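Long-range contacts in carboxylesterase (Uncultured bacterium, PDB 5GMX), which hydrolyses carboxylic esters as a family VIII carboxylesterase of beta-lactamase-like fold and also shows hydrolytic activity toward oxyimino cephalosporins: residues 90-96 against 110-116; 190-195 against 290-294; 181-185 against 261-265. All coordinates share one frame; numbering follows the deposited sequence.

Interaction 1 (90-96 against 110-116)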
# COMPACT_ATOMS: atom_id res chain seq x y z
N ILE A 90 20.62 1.14 0.81
CA ILE A 90 20.09 0.60 2.07
C ILE A 90 20.45 -0.87 2.23
O ILE A 90 20.26 -1.66 1.31
CB ILE A 90 18.57 0.74 2.14
CG1 ILE A 90 18.18 2.21 2.01
CG2 ILE A 90 18.03 0.11 3.43
CD1 ILE A 90 16.67 2.46 1.97
N ASP A 91 20.97 -1.22 3.40
CA ASP A 91 21.19 -2.61 3.77
C ASP A 91 20.12 -3.04 4.78
O ASP A 91 20.08 -2.53 5.90
CB ASP A 91 22.60 -2.80 4.34
CG ASP A 91 22.90 -4.24 4.76
OD1 ASP A 91 22.00 -5.12 4.79
OD2 ASP A 91 24.09 -4.51 5.05
N TYR A 92 19.29 -4.01 4.40
CA TYR A 92 18.20 -4.45 5.26
C TYR A 92 18.70 -4.92 6.63
O TYR A 92 17.98 -4.83 7.62
CB TYR A 92 17.41 -5.57 4.60
CG TYR A 92 16.43 -5.08 3.58
CD1 TYR A 92 15.35 -4.29 3.96
CD2 TYR A 92 16.59 -5.39 2.23
CE1 TYR A 92 14.46 -3.83 3.03
CE2 TYR A 92 15.68 -4.93 1.29
CZ TYR A 92 14.61 -4.15 1.70
OH TYR A 92 13.70 -3.69 0.78
N ASN A 93 19.93 -5.41 6.67
CA ASN A 93 20.49 -5.93 7.91
C ASN A 93 21.15 -4.84 8.75
O ASN A 93 21.54 -5.10 9.88
CB ASN A 93 21.52 -7.01 7.60
CG ASN A 93 20.93 -8.19 6.89
OD1 ASN A 93 19.96 -8.78 7.35
ND2 ASN A 93 21.48 -8.52 5.73
N ALA A 94 21.30 -3.64 8.20
CA ALA A 94 21.94 -2.55 8.92
C ALA A 94 20.99 -1.90 9.92
O ALA A 94 19.77 -1.96 9.75
CB ALA A 94 22.47 -1.50 7.94
N ARG A 95 21.55 -1.28 10.95
CA ARG A 95 20.77 -0.55 11.93
C ARG A 95 20.14 0.67 11.30
O ARG A 95 20.80 1.39 10.54
CB ARG A 95 21.64 -0.12 13.12
CG ARG A 95 22.33 -1.25 13.88
CD ARG A 95 23.41 -0.69 14.82
NE ARG A 95 23.90 -1.70 15.76
CZ ARG A 95 24.75 -2.67 15.43
NH1 ARG A 95 25.21 -2.77 14.19
NH2 ARG A 95 25.14 -3.54 16.35
N VAL A 96 18.87 0.92 11.62
CA VAL A 96 18.20 2.15 11.21
C VAL A 96 19.06 3.38 11.56
O VAL A 96 19.16 4.32 10.77
CB VAL A 96 16.81 2.31 11.90
CG1 VAL A 96 16.15 3.63 11.48
CG2 VAL A 96 15.91 1.14 11.56
N ASP A 110 19.78 -0.65 18.15
CA ASP A 110 20.15 -1.85 17.41
C ASP A 110 19.06 -2.36 16.47
O ASP A 110 19.26 -3.36 15.78
CB ASP A 110 20.57 -2.95 18.39
CG ASP A 110 21.94 -2.68 19.01
OD1 ASP A 110 22.88 -2.31 18.27
OD2 ASP A 110 22.07 -2.82 20.25
N VAL A 111 17.93 -1.66 16.42
CA VAL A 111 16.87 -1.99 15.47
C VAL A 111 17.36 -1.92 14.02
O VAL A 111 17.89 -0.89 13.60
CB VAL A 111 15.66 -1.04 15.63
CG1 VAL A 111 14.59 -1.33 14.57
CG2 VAL A 111 15.07 -1.13 17.04
N THR A 112 17.16 -2.99 13.27
CA THR A 112 17.57 -3.04 11.86
C THR A 112 16.47 -2.56 10.91
O THR A 112 15.30 -2.49 11.29
CB THR A 112 17.99 -4.43 11.46
OG1 THR A 112 16.82 -5.26 11.42
CG2 THR A 112 18.98 -5.01 12.49
N VAL A 113 16.84 -2.24 9.68
CA VAL A 113 15.87 -1.78 8.69
C VAL A 113 14.83 -2.86 8.40
O VAL A 113 13.63 -2.58 8.31
CB VAL A 113 16.57 -1.33 7.39
CG1 VAL A 113 15.54 -0.99 6.28
CG2 VAL A 113 17.48 -0.14 7.68
N ALA A 114 15.28 -4.11 8.33
CA ALA A 114 14.37 -5.24 8.13
C ALA A 114 13.34 -5.35 9.26
O ALA A 114 12.17 -5.64 9.00
CB ALA A 114 15.17 -6.55 8.02
N GLN A 115 13.76 -5.10 10.50
CA GLN A 115 12.83 -5.12 11.63
C GLN A 115 11.84 -3.95 11.61
O GLN A 115 10.66 -4.13 11.92
CB GLN A 115 13.60 -5.11 12.96
CG GLN A 115 14.31 -6.41 13.26
CD GLN A 115 15.19 -6.31 14.50
OE1 GLN A 115 15.58 -5.22 14.92
NE2 GLN A 115 15.51 -7.45 15.09
N LEU A 116 12.32 -2.76 11.28
CA LEU A 116 11.46 -1.59 11.12
C LEU A 116 10.38 -1.84 10.06
O LEU A 116 9.21 -1.52 10.25
CB LEU A 116 12.29 -0.36 10.74
CG LEU A 116 11.58 1.00 10.70
CD1 LEU A 116 11.36 1.54 12.10
CD2 LEU A 116 12.34 2.02 9.86

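Interaction 2 (190-195 against 290-294)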
# COMPACT_ATOMS: atom_id res chain seq x y z
N LYS A 190 11.15 7.09 -8.91
CA LYS A 190 11.84 5.81 -8.96
C LYS A 190 10.93 4.61 -9.19
O LYS A 190 11.40 3.56 -9.61
CB LYS A 190 12.65 5.60 -7.69
CG LYS A 190 13.80 6.58 -7.57
CD LYS A 190 14.67 6.31 -6.37
CE LYS A 190 15.97 7.08 -6.47
NZ LYS A 190 16.79 6.58 -7.61
N VAL A 191 9.64 4.75 -8.94
CA VAL A 191 8.74 3.62 -9.10
C VAL A 191 7.67 3.84 -10.18
O VAL A 191 7.59 3.07 -11.13
CB VAL A 191 8.03 3.27 -7.77
CG1 VAL A 191 7.03 2.16 -7.98
CG2 VAL A 191 9.05 2.90 -6.71
N ALA A 192 6.88 4.89 -10.02
CA ALA A 192 5.67 5.07 -10.84
C ALA A 192 5.93 5.64 -12.24
O ALA A 192 5.41 5.11 -13.23
CB ALA A 192 4.70 5.96 -10.10
N SER A 193 6.67 6.74 -12.31
CA SER A 193 6.90 7.42 -13.58
C SER A 193 7.63 6.57 -14.64
O SER A 193 7.22 6.58 -15.79
CB SER A 193 7.67 8.73 -13.36
OG SER A 193 7.77 9.46 -14.57
N PRO A 194 8.71 5.85 -14.25
CA PRO A 194 9.40 5.06 -15.28
C PRO A 194 8.52 4.04 -16.01
O PRO A 194 8.75 3.77 -17.19
CB PRO A 194 10.51 4.34 -14.49
CG PRO A 194 10.77 5.21 -13.33
CD PRO A 194 9.44 5.81 -12.97
N ILE A 195 7.55 3.46 -15.32
CA ILE A 195 6.70 2.45 -15.94
C ILE A 195 5.38 3.04 -16.41
O ILE A 195 4.47 2.31 -16.82
CB ILE A 195 6.44 1.27 -14.99
CG1 ILE A 195 5.81 1.76 -13.69
CG2 ILE A 195 7.75 0.55 -14.67
CD1 ILE A 195 5.55 0.67 -12.69
N GLY A 290 8.85 -3.13 -20.87
CA GLY A 290 10.21 -2.89 -21.31
C GLY A 290 11.04 -1.93 -20.47
O GLY A 290 12.20 -1.70 -20.78
N THR A 291 10.45 -1.35 -19.43
CA THR A 291 11.22 -0.46 -18.55
C THR A 291 11.44 -1.09 -17.17
O THR A 291 10.49 -1.56 -16.54
CB THR A 291 10.54 0.92 -18.40
OG1 THR A 291 10.48 1.56 -19.68
CG2 THR A 291 11.32 1.80 -17.42
N ARG A 292 12.68 -1.09 -16.70
CA ARG A 292 13.04 -1.73 -15.44
C ARG A 292 13.15 -0.75 -14.28
O ARG A 292 13.83 0.27 -14.39
CB ARG A 292 14.37 -2.49 -15.58
CG ARG A 292 14.85 -3.09 -14.27
CD ARG A 292 16.07 -3.97 -14.45
NE ARG A 292 15.83 -5.10 -15.35
CZ ARG A 292 15.19 -6.21 -15.00
NH1 ARG A 292 14.69 -6.33 -13.78
NH2 ARG A 292 15.02 -7.19 -15.88
N ILE A 293 12.50 -1.05 -13.16
CA ILE A 293 12.62 -0.20 -11.98
C ILE A 293 13.45 -0.88 -10.90
O ILE A 293 13.95 -0.23 -9.98
CB ILE A 293 11.24 0.19 -11.39
CG1 ILE A 293 10.40 -1.05 -11.09
CG2 ILE A 293 10.49 1.14 -12.32
CD1 ILE A 293 9.14 -0.75 -10.31
N ILE A 294 13.62 -2.20 -11.01
CA ILE A 294 14.37 -2.95 -10.02
C ILE A 294 14.83 -4.30 -10.56
O ILE A 294 14.22 -4.85 -11.47
CB ILE A 294 13.52 -3.15 -8.74
CG1 ILE A 294 14.40 -3.54 -7.56
CG2 ILE A 294 12.42 -4.19 -8.98
CD1 ILE A 294 13.63 -3.60 -6.31
O HOH W 1 13.82 2.65 -10.18

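Interaction 3 (181-185 against 261-265)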
# COMPACT_ATOMS: atom_id res chain seq x y z
N LYS A 181 14.49 14.91 -1.52
CA LYS A 181 13.12 14.69 -2.01
C LYS A 181 12.18 14.11 -0.95
O LYS A 181 12.62 13.39 -0.05
CB LYS A 181 13.14 13.77 -3.23
CG LYS A 181 13.87 14.35 -4.42
CD LYS A 181 14.50 13.26 -5.26
CE LYS A 181 15.31 13.85 -6.41
NZ LYS A 181 14.49 14.81 -7.20
N SER A 182 10.89 14.41 -1.06
CA SER A 182 9.91 13.80 -0.17
C SER A 182 9.70 12.33 -0.55
O SER A 182 10.13 11.90 -1.63
CB SER A 182 8.59 14.56 -0.23
OG SER A 182 7.95 14.35 -1.47
N LEU A 183 9.03 11.55 0.30
CA LEU A 183 8.80 10.15 -0.04
C LEU A 183 7.92 10.04 -1.29
O LEU A 183 8.15 9.19 -2.15
CB LEU A 183 8.16 9.37 1.11
CG LEU A 183 7.99 7.92 0.61
CD1 LEU A 183 9.27 7.10 0.74
CD2 LEU A 183 6.82 7.19 1.18
N GLY A 184 6.92 10.92 -1.40
CA GLY A 184 6.07 10.98 -2.57
C GLY A 184 6.81 11.21 -3.88
O GLY A 184 6.47 10.62 -4.91
N GLN A 185 7.82 12.08 -3.85
CA GLN A 185 8.60 12.36 -5.05
C GLN A 185 9.55 11.21 -5.38
O GLN A 185 9.86 10.97 -6.54
CB GLN A 185 9.38 13.66 -4.91
CG GLN A 185 8.53 14.87 -4.63
CD GLN A 185 9.38 16.06 -4.20
OE1 GLN A 185 10.41 16.36 -4.82
NE2 GLN A 185 8.98 16.73 -3.11
N ALA A 261 -1.33 16.06 1.68
CA ALA A 261 -0.20 15.72 2.55
C ALA A 261 0.50 14.45 2.11
O ALA A 261 0.08 13.79 1.18
CB ALA A 261 -0.68 15.57 4.00
N GLU A 262 1.58 14.09 2.79
CA GLU A 262 2.19 12.79 2.57
C GLU A 262 2.05 11.94 3.83
O GLU A 262 2.73 12.16 4.83
CB GLU A 262 3.64 12.92 2.13
CG GLU A 262 3.76 13.55 0.76
CD GLU A 262 5.12 13.36 0.13
OE1 GLU A 262 5.35 13.94 -0.96
OE2 GLU A 262 5.95 12.61 0.70
N VAL A 263 1.12 11.00 3.78
CA VAL A 263 0.90 10.04 4.87
C VAL A 263 0.94 8.65 4.25
O VAL A 263 -0.10 8.03 4.05
CB VAL A 263 -0.45 10.27 5.59
CG1 VAL A 263 -0.51 9.45 6.88
CG2 VAL A 263 -0.64 11.74 5.91
N PRO A 264 2.15 8.17 3.95
CA PRO A 264 2.35 6.97 3.12
C PRO A 264 1.88 5.66 3.76
O PRO A 264 1.96 4.61 3.12
CB PRO A 264 3.87 6.96 2.90
CG PRO A 264 4.33 8.37 3.22
CD PRO A 264 3.43 8.80 4.32
N GLY A 265 1.41 5.69 5.00
CA GLY A 265 0.77 4.51 5.55
C GLY A 265 -0.69 4.39 5.13
O GLY A 265 -1.29 3.33 5.28
O HOH W 2 8.06 12.65 2.65

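Interaction 1 (90-96 against 110-116)
Ala-114 N donates to Tyr-92 O and Val-113 N to Ala-94 O, both at 2.9 Å, and a third backbone bond runs the other way, from Val-96 N to Val-111 O (2.9 Å). Together they tie residues 90-96 to the start of helix 113-117 and to the residues leading into it. With the Val-113 bond, the third flanks the single bridge of Arg-95 and Thr-112, a non-hydrogen-bonded antiparallel pair. On the outer side, Arg-95 and Asp-110 run alongside each other in the same direction. Asp-110 OD1 sits at the edge of the guanidinium and forms a salt bridge with Arg-95 NE (2.8 Å), with a weak second bond from NH2; both nitrogens use OD1, and the planes are turned 66° apart rather than lying in a flat two-oxygen pairing. Inward, Val-113 splits its branches: CG1, anti to its own N (chi1 173°), meets Ile-90 CG2 at 3.9 Å and lies obliquely off the Tyr-92 ring, whereas CG2 faces Ala-94 O. Val-96 CG2 packs on Leu-116 CB (4.0 Å). Behind these residues, Ile-90 and Tyr-92 rest on helix 72-86, and Val-96 and Leu-116 on Val-172 of helix 165-175. An Asx turn at Asp-91, within the type I turn 91-94, shapes the first segment. Thr-112 and Gln-115 shape the second by exchanging side-chain-to-backbone bonds, the capping box of a helix N-terminus.

Interaction 2 (190-195 against 290-294)
Ile-293 drives its CG2 methyl into the bend formed by residues 190-195 near the end of helix 183-192. That methyl meets Ile-195 CG2 at 3.7 Å, the two side chains crossing obliquely, and Pro-194 CB, on the proline ring, at 3.9 Å. It also lies 3.7 Å from Val-191 O, a carbonyl oxygen that the contact buries and for which the model holds no partner. In Ile-293, CG1 stands between the backbone N and the carbonyl carbon (chi1 55°), which turns CG2 to the bend and lets CD1 run on to Val-191 CG1, 4.3 Å away. Thr-291, two residues earlier, also turns its side chain toward the 190-195 segment. Its CG2, rather than its hydroxyl, closely approaches Pro-194 O (3.2 Å) and lies alongside Pro-194 CB. No direct hydrogen bond joins the segments, but one water donates to both Lys-190 O (2.6 Å) and Ile-293 O (2.9 Å), bridging the carbonyls beside the apolar patch. The Lys-190 amino group instead forms a salt bridge with Glu-87. Val-191 and Ile-293 also touch helix 272-283, and Ile-195 reaches Leu-288 on the partner strand. The methyl of Thr-291 and the side chain of Ile-293 thus pack against the end region of helix 183-192, joining the two-stranded antiparallel hairpin 287-292 to the helical part of the beta-lactamase-like fold.

Interaction 3 (181-185 against 261-265)
Glu-262 presents its carboxylate to the first turn of helix 183-192, and hydrogen bonds dominate the contact. Ser-182 OG donates to Glu-262 OE1 (2.7 Å), approaching on the syn side of the carboxylate and 23° out of its plane. Gly-184 N gives a fairly straight bond to Glu-262 OE2 (2.9 Å), coming from above that plane. From CG onward the glutamate chain is stretched out (chi2 -164°), and this reach carries the two oxygens from the loop to the helix end. A water adds an indirect link: it accepts from Leu-183 N (2.8 Å) and donates to Glu-262 OE2 (2.9 Å). Ser-182 is the N-cap residue, its OG also accepting from Gln-185 N (3.3 Å), so one hydroxyl serves both the helix and the acid. The negative group at a helix N-terminus, where the first backbone N-H groups have no carbonyl partner within the helix, should be favoured by the helix dipole and would probably stay ionised. Gly-184 has no side chain, which lets OE1 lie close to its CA.

Apolar contact is confined to Leu-183 and Pro-264, which also share Trp-138 of helix 138-146. Leu-183 CD2 presses on the proline ring at CB and CG, 3.4 Å from Pro-264 CG, tighter than usual for carbons. Next to that proline, Gly-265 O accepts from NZ of Lys-74, which belongs to the phenylmethanesulfonic acid pocket and to a probable SxxK motif.

Overall arrangement
Helix 183-192 joins two contacts: interaction 3 holds its N-terminal turn and interaction 2 its C-terminal end, with centres 18 Å apart. Their chemistry differs accordingly, a carboxylate meeting N-H groups at the start and mainly methyl groups with a water between carbonyls at the end. Interaction 1, about 7 Å from interaction 2 at the nearest atoms, uses neither end; backbone bonding joins its segments, with a salt bridge outside and apolar side chains inside. All three are partly buried. Interaction 3 is closest to the chain centre (12 Å), with its Pro-264 side chain about 11 Å from the bound ligand; interactions 2 and 1, whose side chains both touch helix 72-86, lie 17 and 20 Å out.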